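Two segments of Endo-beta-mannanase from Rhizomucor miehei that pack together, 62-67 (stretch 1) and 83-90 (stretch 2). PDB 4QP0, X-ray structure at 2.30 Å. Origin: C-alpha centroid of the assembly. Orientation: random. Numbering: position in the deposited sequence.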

ATOM      1  N   ASP A  62      -6.844  19.346  -8.637  1.00 38.30           N
ATOM      2  CA  ASP A  62      -8.143  18.858  -9.093  1.00 38.99           C
ATOM      3  C   ASP A  62      -9.173  19.079  -7.988  1.00 38.55           C
ATOM      4  O   ASP A  62      -8.854  19.661  -6.944  1.00 37.03           O
ATOM      5  CB  ASP A  62      -8.072  17.376  -9.484  1.00 41.39           C
ATOM      6  CG  ASP A  62      -7.436  17.153 -10.856  1.00 43.95           C
ATOM      7  OD1 ASP A  62      -7.750  17.914 -11.802  1.00 44.69           O
ATOM      8  OD2 ASP A  62      -6.630  16.204 -10.993  1.00 43.21           O
ATOM      9  N   SER A  63     -10.398  18.603  -8.224  1.00 38.56           N
ATOM     10  CA  SER A  63     -11.519  18.752  -7.292  1.00 37.67           C
ATOM     11  C   SER A  63     -11.174  18.308  -5.869  1.00 36.03           C
ATOM     12  O   SER A  63     -11.577  18.952  -4.903  1.00 34.87           O
ATOM     13  CB  SER A  63     -12.735  17.977  -7.804  1.00 40.33           C
ATOM     14  OG  SER A  63     -12.980  18.265  -9.171  1.00 43.88           O
ATOM     15  N   VAL A  64     -10.436  17.202  -5.759  1.00 34.55           N
ATOM     16  CA  VAL A  64      -9.927  16.710  -4.477  1.00 33.75           C
ATOM     17  C   VAL A  64      -8.412  16.852  -4.479  1.00 33.28           C
ATOM     18  O   VAL A  64      -7.745  16.403  -5.408  1.00 35.02           O
ATOM     19  CB  VAL A  64     -10.326  15.232  -4.227  1.00 33.53           C
ATOM     20  CG1 VAL A  64      -9.795  14.727  -2.895  1.00 33.23           C
ATOM     21  CG2 VAL A  64     -11.840  15.069  -4.273  1.00 32.99           C
ATOM     22  N   TRP A  65      -7.871  17.506  -3.459  1.00 32.07           N
ATOM     23  CA  TRP A  65      -6.421  17.545  -3.272  1.00 32.08           C
ATOM     24  C   TRP A  65      -6.085  17.556  -1.815  1.00 32.65           C
ATOM     25  O   TRP A  65      -6.827  18.124  -1.012  1.00 33.62           O
ATOM     26  CB  TRP A  65      -5.791  18.737  -3.986  1.00 31.55           C
ATOM     27  CG  TRP A  65      -6.202  20.096  -3.461  1.00 32.33           C
ATOM     28  CD1 TRP A  65      -7.349  20.824  -3.786  1.00 33.42           C
ATOM     29  CD2 TRP A  65      -5.467  20.956  -2.512  1.00 31.77           C
ATOM     30  NE1 TRP A  65      -7.376  22.029  -3.123  1.00 32.51           N
ATOM     31  CE2 TRP A  65      -6.279  22.173  -2.345  1.00 32.33           C
ATOM     32  CE3 TRP A  65      -4.273  20.843  -1.813  1.00 32.11           C
ATOM     33  CZ2 TRP A  65      -5.885  23.212  -1.510  1.00 31.29           C
ATOM     34  CZ3 TRP A  65      -3.887  21.898  -0.976  1.00 32.22           C
ATOM     35  CH2 TRP A  65      -4.675  23.053  -0.829  1.00 31.51           C
ATOM     36  N   PHE A  66      -4.981  16.902  -1.454  1.00 32.34           N
ATOM     37  CA  PHE A  66      -4.488  16.934  -0.071  1.00 33.25           C
ATOM     38  C   PHE A  66      -3.247  17.810   0.076  1.00 33.16           C
ATOM     39  O   PHE A  66      -3.052  18.428   1.119  1.00 34.19           O
ATOM     40  CB  PHE A  66      -4.222  15.526   0.489  1.00 30.54           C
ATOM     41  CG  PHE A  66      -5.422  14.611   0.456  1.00 29.43           C
ATOM     42  CD1 PHE A  66      -6.715  15.115   0.535  1.00 29.10           C
ATOM     43  CD2 PHE A  66      -5.252  13.229   0.374  1.00 29.07           C
ATOM     44  CE1 PHE A  66      -7.812  14.260   0.503  1.00 28.21           C
ATOM     45  CE2 PHE A  66      -6.346  12.375   0.339  1.00 27.98           C
ATOM     46  CZ  PHE A  66      -7.628  12.893   0.409  1.00 27.46           C
ATOM     47  N   GLN A  67      -2.408  17.833  -0.960  1.00 34.41           N
ATOM     48  CA  GLN A  67      -1.237  18.715  -1.013  1.00 37.52           C
ATOM     49  C   GLN A  67      -1.176  19.441  -2.345  1.00 39.30           C
ATOM     50  O   GLN A  67      -1.763  18.998  -3.334  1.00 40.55           O
ATOM     51  CB  GLN A  67       0.058  17.935  -0.849  1.00 37.07           C
ATOM     52  CG  GLN A  67       0.465  17.627   0.572  1.00 37.11           C
ATOM     53  CD  GLN A  67       1.526  16.542   0.620  1.00 38.25           C
ATOM     54  OE1 GLN A  67       1.303  15.407   0.176  1.00 39.01           O
ATOM     55  NE2 GLN A  67       2.683  16.881   1.166  1.00 37.08           N
ATOM     56  N   ASP A  83     -14.737  18.910   2.248  1.00 40.67           N
ATOM     57  CA  ASP A  83     -15.282  18.353   1.002  1.00 40.54           C
ATOM     58  C   ASP A  83     -14.245  18.143  -0.088  1.00 37.62           C
ATOM     59  O   ASP A  83     -14.420  17.289  -0.965  1.00 36.18           O
ATOM     60  CB  ASP A  83     -16.384  19.263   0.457  1.00 44.53           C
ATOM     61  CG  ASP A  83     -17.487  19.507   1.464  1.00 50.35           C
ATOM     62  OD1 ASP A  83     -18.193  18.535   1.826  1.00 52.60           O
ATOM     63  OD2 ASP A  83     -17.643  20.674   1.893  1.00 52.33           O
ATOM     64  N   THR A  84     -13.181  18.938  -0.055  1.00 35.79           N
ATOM     65  CA  THR A  84     -12.153  18.852  -1.088  1.00 36.15           C
ATOM     66  C   THR A  84     -10.879  18.193  -0.557  1.00 36.13           C
ATOM     67  O   THR A  84     -10.042  17.738  -1.338  1.00 36.04           O
ATOM     68  CB  THR A  84     -11.821  20.231  -1.712  1.00 36.06           C
ATOM     69  OG1 THR A  84     -11.172  21.058  -0.743  1.00 34.28           O
ATOM     70  CG2 THR A  84     -13.086  20.928  -2.230  1.00 35.08           C
ATOM     71  N   GLY A  85     -10.750  18.122   0.768  1.00 36.28           N
ATOM     72  CA  GLY A  85      -9.534  17.600   1.389  1.00 36.54           C
ATOM     73  C   GLY A  85      -9.680  16.451   2.368  1.00 36.92           C
ATOM     74  O   GLY A  85     -10.502  15.540   2.177  1.00 37.71           O
ATOM     75  N   LEU A  86      -8.870  16.520   3.426  1.00 37.02           N
ATOM     76  CA  LEU A  86      -8.684  15.442   4.401  1.00 35.81           C
ATOM     77  C   LEU A  86      -9.938  15.023   5.153  1.00 36.06           C
ATOM     78  O   LEU A  86      -9.981  13.930   5.721  1.00 35.12           O
ATOM     79  CB  LEU A  86      -7.573  15.813   5.390  1.00 36.09           C
ATOM     80  CG  LEU A  86      -6.164  15.806   4.787  1.00 37.36           C
ATOM     81  CD1 LEU A  86      -5.147  16.429   5.733  1.00 36.93           C
ATOM     82  CD2 LEU A  86      -5.749  14.394   4.383  1.00 37.26           C
ATOM     83  N   GLY A  87     -10.952  15.887   5.151  1.00 35.50           N
ATOM     84  CA  GLY A  87     -12.256  15.558   5.712  1.00 34.60           C
ATOM     85  C   GLY A  87     -12.872  14.364   5.001  1.00 35.78           C
ATOM     86  O   GLY A  87     -13.661  13.613   5.592  1.00 33.74           O
ATOM     87  N   ARG A  88     -12.508  14.196   3.725  1.00 35.59           N
ATOM     88  CA  ARG A  88     -12.861  13.000   2.957  1.00 33.50           C
ATOM     89  C   ARG A  88     -12.247  11.734   3.576  1.00 32.39           C
ATOM     90  O   ARG A  88     -12.860  10.656   3.555  1.00 31.13           O
ATOM     91  CB  ARG A  88     -12.418  13.135   1.499  1.00 34.56           C
ATOM     92  CG  ARG A  88     -13.309  14.015   0.631  1.00 36.51           C
ATOM     93  CD  ARG A  88     -12.903  13.909  -0.832  1.00 36.22           C
ATOM     94  NE  ARG A  88     -13.936  14.409  -1.731  1.00 40.07           N
ATOM     95  CZ  ARG A  88     -14.894  13.663  -2.283  1.00 42.98           C
ATOM     96  NH1 ARG A  88     -14.969  12.355  -2.043  1.00 42.91           N
ATOM     97  NH2 ARG A  88     -15.785  14.229  -3.087  1.00 44.93           N
ATOM     98  N   ILE A  89     -11.037  11.865   4.118  1.00 31.57           N
ATOM     99  CA  ILE A  89     -10.392  10.744   4.801  1.00 30.69           C
ATOM    100  C   ILE A  89     -11.132  10.452   6.109  1.00 30.90           C
ATOM    101  O   ILE A  89     -11.426   9.289   6.402  1.00 31.17           O
ATOM    102  CB  ILE A  89      -8.882  10.978   5.027  1.00 29.30           C
ATOM    103  CG1 ILE A  89      -8.160  11.187   3.693  1.00 29.11           C
ATOM    104  CG2 ILE A  89      -8.251   9.818   5.787  1.00 28.59           C
ATOM    105  CD1 ILE A  89      -8.303  10.054   2.690  1.00 28.94           C
ATOM    106  N   ASP A  90     -11.461  11.514   6.858  1.00 29.44           N
ATOM    107  CA  ASP A  90     -12.233  11.407   8.097  1.00 28.65           C
ATOM    108  C   ASP A  90     -13.483  10.557   7.870  1.00 28.64           C
ATOM    109  O   ASP A  90     -13.812   9.691   8.671  1.00 27.29           O
ATOM    110  CB  ASP A  90     -12.647  12.798   8.615  1.00 28.71           C
ATOM    111  CG  ASP A  90     -11.468  13.636   9.159  1.00 29.26           C
ATOM    112  OD1 ASP A  90     -10.301  13.185   9.178  1.00 29.76           O
ATOM    113  OD2 ASP A  90     -11.725  14.777   9.586  1.00 29.89           O
TER

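Residues 62-67 and 83-90 meet over a modest interface, with 370 Å² buried on the two sides together. The first stretch forms no regular helix or strand, whereas the second passes from a loop into a helix that includes Gly87 to Asp90 and continues beyond the segment. The backbones come nearest at the loop: the CA atoms of Val64 and Thr84 lie 4.6 Å apart, and those of Phe66 and Gly85 5.3 Å apart.

A single hydrogen bond links the two stretches. The amide of Trp65 donates to the carbonyl of Thr84, with N to O at 3.0 Å and an angle of 145° at the hydrogen. The same carbonyl oxygen receives a CA-H...O contact from Val64, whose CA lies 3.3 Å from Thr84 O, so one acceptor gathers two neighbouring donors of very different strength. Trp65 O lies 3.3 Å from Thr84 O, but both are acceptors and no hydrogen bond joins them. Close by, Trp65 O approaches Gly85 CA at 3.7 Å, and Ser63 O packs against Thr84 CB at 3.4 Å.

The apolar part of the contact centres on Phe66. Its CB leaves the backbone sideways, but the ring, with chi1 in the m rotamer, comes nearer to the second stretch. Leu86 CD2 lies over one face, 4.1 Å from the centroid of the Phe66 ring and only 16° off the normal, a CH-pi arrangement in which a methyl group rests on the aromatic pi cloud. Farther round the ring, Phe66 CZ touches Ile89 CD1 at 3.7 Å. Both aliphatic residues and the phenylalanine are buried, so these contacts keep hydrophobic surface from solvent. The ring also reaches the backbone of the second stretch, with Phe66 CE1 3.4 Å from Gly85 O; that oxygen accepts a hydrogen bond from Arg88 N at 2.9 Å.

Arg88 combines packing with a polar anchor. Its CB points toward the first stretch, and its NE lies 3.4 Å from Val64 CG2, a van der Waals contact between a methyl group and the guanidinium. Within the second stretch, Arg88 NE donates a hydrogen bond to Asp83 O, 3.0 Å away, with an angle of 138° at the hydrogen. This ties the side chain back to the loop preceding the helix, while NH1 is hydrogen-bonded elsewhere in the structure. The charged group thus has polar partners even as it lies against valine.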